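PDB 3R2U: metallo-beta-lactamase family protein from Staphylococcus aureus, which binds an iron ion in a metallo-beta-lactamase superfamily site and is probably a hydrolase, with a rhodanese-like sequence region later in the chain. Local coordinates for residues K28-K33 / S39-C44; M51-I56 / G164-D169; R57-Y62 / R90-K95. All blocks are in the same frame, centred on the assembly; numbering follows the deposited sequence.

How the contacts relate
Contact 1, first along the chain, is the hairpin of strands 25-32 and 37-44 at one edge of a mixed sheet. The next strand, 49-53, pairs with 37-44 and supplies residues 51-53 of contact 2, centred about 8 Å from the centre of contact 1 and reaching across the sandwich core to strand 164-168 of the second sheet, near the iron. Both segments of contact 3 fall in the chain between those of contact 2; it joins the loop leading into helix 60-69 to helix 89-96, its centre about 13 Å from that of contact 1 and 15 Å from that of contact 2. Tyr62 OH, hydrogen-bonded to Ser39 OG and Ile56 N, thus ties helical layer, first sheet and core.

Contact 1: residues K28-K33 / S39-C44; sequences KQFYDK and SYLIGC
Four backbone hydrogen bonds join Lys28 and Phe30 to Leu41 and Ser39. Lys28 and Leu41 form one hydrogen-bonded antiparallel pair and Phe30 and Ser39 the next, with Gln29 and Tyr40 between them as a non-hydrogen-bonded pair whose CA atoms are 4.5 Å apart. The shortest of the four runs from Phe30 N to Ser39 O at 2.7 Å. The middle pair adds only CA-H...O contacts: Tyr40 CA lies 3.3 Å from Lys28 O, and Gln29 CA makes a similar contact with Ser39 O.

The side chains divide between the two faces of the hairpin. On one, Gln29 CG touches Tyr40 CE2 at 3.4 Å, and the Gln29 amide is turned 67° from the phenol ring. A chi1 of -176° swings CG away from the backbone N, and with a bend at chi2 the glutamine chain meets the ring obliquely and reaches a water that accepts from NE2, 2.7 Å away, and donates to Tyr40 OH. On the other face Phe30 turns its edge to the neighbouring strand, and CE1 comes within 3.6 Å of Leu41 CB. Ser39 OG sits 3.5 Å from Phe30 CB and shares a water with Phe30 O.

Farther out, Tyr62 packs on the Phe30 face: its ring meets Phe30 edge-to-face and its hydroxyl bonds to Ser39 OG, while Val65 of helix 60-69 packs on Phe30 and Leu41. On the Gln29 face Tyr40 OH bonds to Pro217 O, and the Tyr40 ring meets Phe166 edge-to-face. The hairpin thus presents one face to the helical layer and the other to the second sheet, and the polar ends of Tyr40 and Ser39, both buried residues, are satisfied by protein and water together.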
loop_
_atom_site.group_PDB
_atom_site.type_symbol
_atom_site.label_atom_id
_atom_site.label_comp_id
_atom_site.label_asym_id
_atom_site.label_seq_id
_atom_site.Cartn_x
_atom_site.Cartn_y
_atom_site.Cartn_z
ATOM N N LYS A 28 6.944 23.329 -1.627
ATOM C CA LYS A 28 7.266 21.977 -1.179
ATOM C C LYS A 28 8.389 21.385 -2.008
ATOM O O LYS A 28 8.381 21.470 -3.223
ATOM C CB LYS A 28 6.074 21.029 -1.243
ATOM C CG LYS A 28 6.482 19.651 -0.769
ATOM C CD LYS A 28 5.355 18.719 -0.605
ATOM C CE LYS A 28 5.829 17.485 0.181
ATOM N NZ LYS A 28 6.317 17.892 1.552
ATOM N N GLN A 29 9.338 20.780 -1.316
ATOM C CA GLN A 29 10.447 20.096 -1.932
ATOM C C GLN A 29 10.123 18.604 -2.083
ATOM O O GLN A 29 9.470 18.013 -1.218
ATOM C CB GLN A 29 11.695 20.288 -1.070
ATOM C CG GLN A 29 12.995 19.704 -1.629
ATOM C CD GLN A 29 13.402 18.399 -0.957
ATOM O OE1 GLN A 29 12.561 17.555 -0.612
ATOM N NE2 GLN A 29 14.702 18.246 -0.732
ATOM N N PHE A 30 10.571 18.018 -3.187
ATOM C CA PHE A 30 10.396 16.577 -3.467
ATOM C C PHE A 30 11.788 16.033 -3.685
ATOM O O PHE A 30 12.517 16.533 -4.540
ATOM C CB PHE A 30 9.550 16.340 -4.736
ATOM C CG PHE A 30 8.142 16.885 -4.649
ATOM C CD1 PHE A 30 7.900 18.254 -4.778
ATOM C CD2 PHE A 30 7.066 16.035 -4.460
ATOM C CE1 PHE A 30 6.599 18.765 -4.678
ATOM C CE2 PHE A 30 5.754 16.538 -4.393
ATOM C CZ PHE A 30 5.529 17.902 -4.495
ATOM N N TYR A 31 12.164 15.008 -2.933
ATOM C CA TYR A 31 13.499 14.460 -3.042
ATOM C C TYR A 31 13.439 13.018 -3.447
ATOM O O TYR A 31 12.739 12.235 -2.818
ATOM C CB TYR A 31 14.218 14.535 -1.705
ATOM C CG TYR A 31 15.715 14.372 -1.847
ATOM C CD1 TYR A 31 16.469 15.403 -2.416
ATOM C CD2 TYR A 31 16.377 13.224 -1.418
ATOM C CE1 TYR A 31 17.816 15.310 -2.561
ATOM C CE2 TYR A 31 17.778 13.113 -1.560
ATOM C CZ TYR A 31 18.476 14.184 -2.137
ATOM O OH TYR A 31 19.831 14.174 -2.324
ATOM N N ASP A 32 14.145 12.660 -4.506
ATOM C CA ASP A 32 14.222 11.245 -4.874
ATOM C C ASP A 32 15.520 10.707 -4.294
ATOM O O ASP A 32 16.606 11.155 -4.650
ATOM C CB ASP A 32 14.188 11.022 -6.366
ATOM C CG ASP A 32 14.263 9.539 -6.708
ATOM O OD1 ASP A 32 15.324 8.906 -6.471
ATOM O OD2 ASP A 32 13.255 9.004 -7.181
ATOM N N LYS A 33 15.415 9.753 -3.394
ATOM C CA LYS A 33 16.610 9.203 -2.748
ATOM C C LYS A 33 17.573 8.486 -3.721
ATOM O O LYS A 33 18.801 8.525 -3.538
ATOM C CB LYS A 33 16.197 8.259 -1.631
ATOM C CG LYS A 33 15.505 6.979 -2.141
ATOM C CD LYS A 33 15.236 5.992 -1.017
ATOM C CE LYS A 33 14.714 4.672 -1.564
ATOM N NZ LYS A 33 14.525 3.671 -0.493
ATOM N N SER A 39 13.430 18.443 -6.533
ATOM C CA SER A 39 12.520 19.199 -7.369
ATOM C C SER A 39 11.578 19.918 -6.399
ATOM O O SER A 39 11.512 19.556 -5.220
ATOM C CB SER A 39 11.771 18.307 -8.347
ATOM O OG SER A 39 11.095 17.236 -7.731
ATOM N N TYR A 40 10.834 20.903 -6.897
ATOM C CA TYR A 40 10.009 21.751 -6.052
ATOM C C TYR A 40 8.688 22.093 -6.704
ATOM O O TYR A 40 8.584 22.182 -7.937
ATOM C CB TYR A 40 10.765 23.075 -5.772
ATOM C CG TYR A 40 12.135 22.884 -5.113
ATOM C CD1 TYR A 40 13.281 22.660 -5.883
ATOM C CD2 TYR A 40 12.278 22.907 -3.727
ATOM C CE1 TYR A 40 14.547 22.463 -5.286
ATOM C CE2 TYR A 40 13.531 22.712 -3.123
ATOM C CZ TYR A 40 14.657 22.495 -3.914
ATOM O OH TYR A 40 15.874 22.288 -3.331
ATOM N N LEU A 41 7.678 22.266 -5.863
ATOM C CA LEU A 41 6.383 22.769 -6.296
ATOM C C LEU A 41 6.158 24.044 -5.503
ATOM O O LEU A 41 6.312 24.051 -4.281
ATOM C CB LEU A 41 5.247 21.764 -6.029
ATOM C CG LEU A 41 3.822 22.151 -6.453
ATOM C CD1 LEU A 41 3.722 22.203 -7.948
ATOM C CD2 LEU A 41 2.791 21.162 -5.914
ATOM N N ILE A 42 5.887 25.138 -6.215
ATOM C CA ILE A 42 5.508 26.410 -5.612
ATOM C C ILE A 42 4.122 26.746 -6.147
ATOM O O ILE A 42 3.772 26.406 -7.284
ATOM C CB ILE A 42 6.495 27.577 -5.899
ATOM C CG1 ILE A 42 6.673 27.799 -7.405
ATOM C CG2 ILE A 42 7.850 27.324 -5.169
ATOM C CD1 ILE A 42 7.701 28.889 -7.754
ATOM N N GLY A 43 3.319 27.377 -5.314
ATOM C CA GLY A 43 1.978 27.695 -5.695
ATOM C C GLY A 43 1.487 28.998 -5.138
ATOM O O GLY A 43 1.799 29.362 -3.997
ATOM N N CYS A 44 0.690 29.688 -5.949
ATOM C CA CYS A 44 0.107 30.972 -5.575
ATOM C C CYS A 44 -1.258 30.704 -4.983
ATOM O O CYS A 44 -2.177 30.252 -5.685
ATOM C CB CYS A 44 -0.030 31.849 -6.813
ATOM S SG CYS A 44 -0.840 33.437 -6.548
HETATM O O HOH W 1 16.168 20.356 -1.508
HETATM O O HOH W 2 12.640 15.064 -7.037
#

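Contact 2: residues M51-I56 / G164-D169; sequences MIIDPI and GLFSGD. With FE (Fe (III) ion), chain E.
Ile53 sets its terminal methyl over the middle of the Phe166 ring. CD1 stands 3.3 Å from the ring centroid and only 8° off the normal, a CH-pi contact of nearly central geometry in which all six ring carbons lie at similar distances from the methyl. The two side chains cross at about a right angle. An extended Ile53 chain, with chi2 at 173°, carries CD1 forward to the ring, which also packs against Trp216 and against Phe150 and Leu152 of strand 148-153. A looser approach brings Gly168 CA to 4.3 Å from Asp54 OD2.

This packing spans the interior of the alpha-beta/beta-alpha sandwich characteristic of the metallo-beta-lactamase superfamily: strand 49-53 belongs to one mixed sheet and strand 164-168 to the other, with no hydrogen bond directly between the two segments.

Polar and metal contacts gather where the chain leaves these strands. A water lies between Asp54 OD2 and Asp169 OD1, its bonds weak and its bridging not certain, while Asp54 OD1 accepts from Thr79 N and His82 NE2. Asp169 divides its carboxylate between two roles. OD2 binds the iron at 2.2 Å, and OD1 is hydrogen-bonded to His219 ND1. His80, His143 and three waters, the closest 2.1 Å from the iron, complete the metal's coordination.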
loop_
_atom_site.group_PDB
_atom_site.type_symbol
_atom_site.label_atom_id
_atom_site.label_comp_id
_atom_site.label_asym_id
_atom_site.label_seq_id
_atom_site.Cartn_x
_atom_site.Cartn_y
_atom_site.Cartn_z
ATOM N N MET A 51 3.828 25.902 -10.105
ATOM C CA MET A 51 4.947 25.544 -10.952
ATOM C C MET A 51 5.800 24.430 -10.375
ATOM O O MET A 51 6.075 24.419 -9.172
ATOM C CB MET A 51 5.869 26.757 -11.142
ATOM C CG MET A 51 7.155 26.420 -11.914
ATOM S SD MET A 51 8.340 27.758 -12.065
ATOM C CE MET A 51 7.715 28.645 -13.496
ATOM N N ILE A 52 6.226 23.499 -11.238
ATOM C CA ILE A 52 7.185 22.463 -10.837
ATOM C C ILE A 52 8.564 22.888 -11.335
ATOM O O ILE A 52 8.726 23.203 -12.516
ATOM C CB ILE A 52 6.924 21.098 -11.470
ATOM C CG1 ILE A 52 5.500 20.602 -11.220
ATOM C CG2 ILE A 52 7.921 20.084 -10.914
ATOM C CD1 ILE A 52 5.122 19.404 -12.100
ATOM N N ILE A 53 9.557 22.873 -10.448
ATOM C CA ILE A 53 10.944 23.161 -10.826
ATOM C C ILE A 53 11.740 21.845 -10.841
ATOM O O ILE A 53 11.710 21.073 -9.869
ATOM C CB ILE A 53 11.580 24.176 -9.882
ATOM C CG1 ILE A 53 10.850 25.519 -10.046
ATOM C CG2 ILE A 53 13.066 24.320 -10.199
ATOM C CD1 ILE A 53 11.259 26.529 -9.074
ATOM N N ASP A 54 12.442 21.610 -11.951
ATOM C CA ASP A 54 13.203 20.396 -12.210
ATOM C C ASP A 54 12.374 19.104 -12.063
ATOM O O ASP A 54 12.746 18.193 -11.350
ATOM C CB ASP A 54 14.510 20.362 -11.378
ATOM C CG ASP A 54 15.581 21.346 -11.908
ATOM O OD1 ASP A 54 15.452 21.788 -13.081
ATOM O OD2 ASP A 54 16.580 21.632 -11.172
ATOM N N PRO A 55 11.261 19.010 -12.790
ATOM C CA PRO A 55 10.443 17.823 -12.662
ATOM C C PRO A 55 11.070 16.545 -13.169
ATOM O O PRO A 55 11.803 16.561 -14.146
ATOM C CB PRO A 55 9.247 18.134 -13.552
ATOM C CG PRO A 55 9.784 19.107 -14.571
ATOM C CD PRO A 55 10.708 19.953 -13.774
ATOM N N ILE A 56 10.758 15.447 -12.478
ATOM C CA ILE A 56 11.141 14.121 -12.900
ATOM C C ILE A 56 10.055 13.692 -13.905
ATOM O O ILE A 56 9.099 14.442 -14.131
ATOM C CB ILE A 56 11.268 13.142 -11.714
ATOM C CG1 ILE A 56 9.950 13.005 -10.935
ATOM C CG2 ILE A 56 12.367 13.629 -10.773
ATOM C CD1 ILE A 56 9.947 11.832 -9.949
ATOM N N GLY A 164 14.387 33.306 -1.790
ATOM C CA GLY A 164 15.301 32.215 -2.039
ATOM C C GLY A 164 15.659 32.053 -3.499
ATOM O O GLY A 164 15.053 32.672 -4.369
ATOM N N LEU A 165 16.652 31.209 -3.748
ATOM C CA LEU A 165 17.139 30.955 -5.074
ATOM C C LEU A 165 17.094 29.468 -5.383
ATOM O O LEU A 165 17.670 28.664 -4.641
ATOM C CB LEU A 165 18.581 31.409 -5.173
ATOM C CG LEU A 165 19.313 31.291 -6.527
ATOM C CD1 LEU A 165 18.796 32.321 -7.514
ATOM C CD2 LEU A 165 20.836 31.449 -6.328
ATOM N N PHE A 166 16.407 29.105 -6.463
ATOM C CA PHE A 166 16.436 27.717 -6.950
ATOM C C PHE A 166 17.717 27.667 -7.754
ATOM O O PHE A 166 17.798 28.244 -8.845
ATOM C CB PHE A 166 15.232 27.416 -7.812
ATOM C CG PHE A 166 13.965 27.413 -7.049
ATOM C CD1 PHE A 166 13.615 26.301 -6.287
ATOM C CD2 PHE A 166 13.114 28.526 -7.076
ATOM C CE1 PHE A 166 12.434 26.279 -5.558
ATOM C CE2 PHE A 166 11.932 28.518 -6.357
ATOM C CZ PHE A 166 11.587 27.395 -5.591
ATOM N N SER A 167 18.722 27.003 -7.194
ATOM C CA SER A 167 20.061 27.028 -7.738
ATOM C C SER A 167 20.514 25.840 -8.594
ATOM O O SER A 167 21.648 25.818 -9.052
ATOM C CB SER A 167 21.043 27.213 -6.588
ATOM O OG SER A 167 20.993 26.110 -5.701
ATOM N N GLY A 168 19.660 24.858 -8.824
ATOM C CA GLY A 168 20.063 23.738 -9.665
ATOM C C GLY A 168 21.365 23.112 -9.186
ATOM O O GLY A 168 21.514 22.804 -8.009
ATOM N N ASP A 169 22.304 22.910 -10.114
ATOM C CA ASP A 169 23.599 22.360 -9.787
ATOM C C ASP A 169 24.681 23.443 -9.749
ATOM O O ASP A 169 25.883 23.143 -9.832
ATOM C CB ASP A 169 23.964 21.229 -10.760
ATOM C CG ASP A 169 23.108 19.985 -10.563
ATOM O OD1 ASP A 169 22.381 19.889 -9.555
ATOM O OD2 ASP A 169 23.165 19.093 -11.409
HETATM FE FE FE E . 23.502 18.762 -13.519
HETATM O O HOH W 3 19.714 20.580 -10.496
HETATM O O HOH W 4 21.561 17.561 -13.527
HETATM O O HOH W 5 23.846 18.367 -15.824
HETATM O O HOH W 6 24.629 16.993 -13.025
#

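Contact 3: residues R57-Y62 / R90-K95; sequences RDLSSY and RDVAIK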
loop_
_atom_site.group_PDB
_atom_site.type_symbol
_atom_site.label_atom_id
_atom_site.label_comp_id
_atom_site.label_asym_id
_atom_site.label_seq_id
_atom_site.Cartn_x
_atom_site.Cartn_y
_atom_site.Cartn_z
ATOM N N ARG A 57 10.197 12.505 -14.497
ATOM C CA ARG A 57 9.251 12.033 -15.525
ATOM C C ARG A 57 7.878 11.626 -15.002
ATOM O O ARG A 57 6.870 11.767 -15.706
ATOM C CB ARG A 57 9.833 10.837 -16.284
ATOM C CG ARG A 57 10.879 11.171 -17.256
ATOM C CD ARG A 57 11.390 9.901 -17.892
ATOM N NE ARG A 57 10.551 9.389 -18.970
ATOM C CZ ARG A 57 10.550 8.124 -19.384
ATOM N NH1 ARG A 57 11.275 7.195 -18.745
ATOM N NH2 ARG A 57 9.804 7.770 -20.417
ATOM N N ASP A 58 7.858 11.049 -13.803
ATOM C CA ASP A 58 6.612 10.648 -13.165
ATOM C C ASP A 58 6.089 11.880 -12.448
ATOM O O ASP A 58 6.706 12.361 -11.492
ATOM C CB ASP A 58 6.877 9.499 -12.215
ATOM C CG ASP A 58 5.690 9.134 -11.389
ATOM O OD1 ASP A 58 4.625 9.761 -11.521
ATOM O OD2 ASP A 58 5.851 8.219 -10.562
ATOM N N LEU A 59 4.962 12.407 -12.911
ATOM C CA LEU A 59 4.436 13.664 -12.371
ATOM C C LEU A 59 3.430 13.484 -11.234
ATOM O O LEU A 59 2.957 14.466 -10.681
ATOM C CB LEU A 59 3.750 14.450 -13.497
ATOM C CG LEU A 59 4.581 14.799 -14.744
ATOM C CD1 LEU A 59 3.743 15.646 -15.732
ATOM C CD2 LEU A 59 5.854 15.532 -14.375
ATOM N N SER A 60 3.122 12.243 -10.888
ATOM C CA SER A 60 2.068 11.942 -9.913
ATOM C C SER A 60 2.186 12.607 -8.542
ATOM O O SER A 60 1.179 13.055 -7.996
ATOM C CB SER A 60 1.887 10.426 -9.749
ATOM O OG SER A 60 3.040 9.806 -9.232
ATOM N N SER A 61 3.400 12.671 -7.993
ATOM C CA SER A 61 3.600 13.273 -6.683
ATOM C C SER A 61 3.268 14.748 -6.693
ATOM O O SER A 61 2.583 15.234 -5.794
ATOM C CB SER A 61 5.026 13.056 -6.182
ATOM O OG SER A 61 5.184 11.744 -5.683
ATOM N N TYR A 62 3.727 15.460 -7.716
ATOM C CA TYR A 62 3.448 16.880 -7.812
ATOM C C TYR A 62 1.933 17.091 -7.944
ATOM O O TYR A 62 1.346 17.949 -7.275
ATOM C CB TYR A 62 4.155 17.520 -9.008
ATOM C CG TYR A 62 5.613 17.172 -9.170
ATOM C CD1 TYR A 62 6.564 17.573 -8.233
ATOM C CD2 TYR A 62 6.056 16.492 -10.303
ATOM C CE1 TYR A 62 7.898 17.271 -8.400
ATOM C CE2 TYR A 62 7.374 16.182 -10.483
ATOM C CZ TYR A 62 8.304 16.584 -9.548
ATOM O OH TYR A 62 9.619 16.261 -9.742
ATOM N N ARG A 90 9.195 18.055 -20.806
ATOM C CA ARG A 90 8.414 17.884 -22.015
ATOM C C ARG A 90 7.086 17.185 -21.685
ATOM O O ARG A 90 6.053 17.495 -22.272
ATOM C CB ARG A 90 9.201 17.106 -23.072
ATOM C CG ARG A 90 10.404 17.881 -23.661
ATOM C CD ARG A 90 11.134 17.019 -24.672
ATOM N NE ARG A 90 12.355 17.639 -25.184
ATOM C CZ ARG A 90 13.519 17.677 -24.535
ATOM N NH1 ARG A 90 14.567 18.252 -25.103
ATOM N NH2 ARG A 90 13.641 17.157 -23.319
ATOM N N ASP A 91 7.118 16.247 -20.742
ATOM C CA ASP A 91 5.898 15.542 -20.310
ATOM C C ASP A 91 4.919 16.550 -19.703
ATOM O O ASP A 91 3.698 16.445 -19.905
ATOM C CB ASP A 91 6.197 14.434 -19.277
ATOM C CG ASP A 91 6.822 13.183 -19.897
ATOM O OD1 ASP A 91 7.868 13.279 -20.601
ATOM O OD2 ASP A 91 6.258 12.075 -19.635
ATOM N N VAL A 92 5.450 17.521 -18.956
ATOM C CA VAL A 92 4.596 18.548 -18.350
ATOM C C VAL A 92 3.860 19.364 -19.428
ATOM O O VAL A 92 2.654 19.556 -19.352
ATOM C CB VAL A 92 5.387 19.496 -17.434
ATOM C CG1 VAL A 92 4.533 20.714 -17.045
ATOM C CG2 VAL A 92 5.864 18.745 -16.218
ATOM N N ALA A 93 4.600 19.821 -20.430
ATOM C CA ALA A 93 4.054 20.609 -21.517
ATOM C C ALA A 93 3.007 19.813 -22.302
ATOM O O ALA A 93 1.933 20.323 -22.629
ATOM C CB ALA A 93 5.202 21.054 -22.468
ATOM N N ILE A 94 3.322 18.555 -22.594
ATOM C CA ILE A 94 2.426 17.711 -23.386
ATOM C C ILE A 94 1.219 17.141 -22.604
ATOM O O ILE A 94 0.088 17.220 -23.072
ATOM C CB ILE A 94 3.205 16.560 -24.057
ATOM C CG1 ILE A 94 4.228 17.140 -25.056
ATOM C CG2 ILE A 94 2.229 15.594 -24.772
ATOM C CD1 ILE A 94 5.184 16.100 -25.632
ATOM N N LYS A 95 1.443 16.611 -21.409
ATOM C CA LYS A 95 0.336 15.972 -20.678
ATOM C C LYS A 95 -0.531 16.960 -19.952
ATOM O O LYS A 95 -1.736 16.750 -19.853
ATOM C CB LYS A 95 0.859 14.929 -19.674
ATOM C CG LYS A 95 1.538 13.709 -20.304
ATOM C CD LYS A 95 1.882 12.684 -19.241
ATOM C CE LYS A 95 2.536 11.427 -19.787
ATOM N NZ LYS A 95 2.765 10.464 -18.656
HETATM O O HOH W 7 9.730 11.421 -20.910
HETATM O O HOH W 8 4.686 11.878 -17.186
#
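Leu59 fits both its methyls against one branch of Val92: CD2 is 3.7 Å from CG2 and CD1 3.8 Å from the same atom. CD1 also lies 4.0 Å from Val92 CA, so the leucine rests against the helix backbone as well as the valine side chain. Its CG is anti to the carbonyl carbon (chi1 -57°), directing the branched end at helix 89-96. Behind this packing, Val92 continues onto Ala76 and Ile100 of the sheet.

Beside that apolar patch, the polar side is looser and mediated by water. Arg57 O and Asp91 OD2 make no direct bond; a water donates to both and accepts from Lys95 NZ. A second water accepts from Arg57 NE and donates to Asp91 OD1, 2.6 Å away. Asp91 OD2 also accepts from Tyr284 N, and Arg57 forms a salt bridge with Asp361. At the helix start, Asp58 OD1 caps Ser60 N (3.0 Å) and accepts from Ser60 OG as well, while Leu59 N bonds to Tyr290 OH of the second subunit. Direct apolar packing therefore joins the loop before helix 60-69 to helix 89-96, whereas Arg57 NE and Asp91 OD1, 5.0 Å apart, are bridged by water.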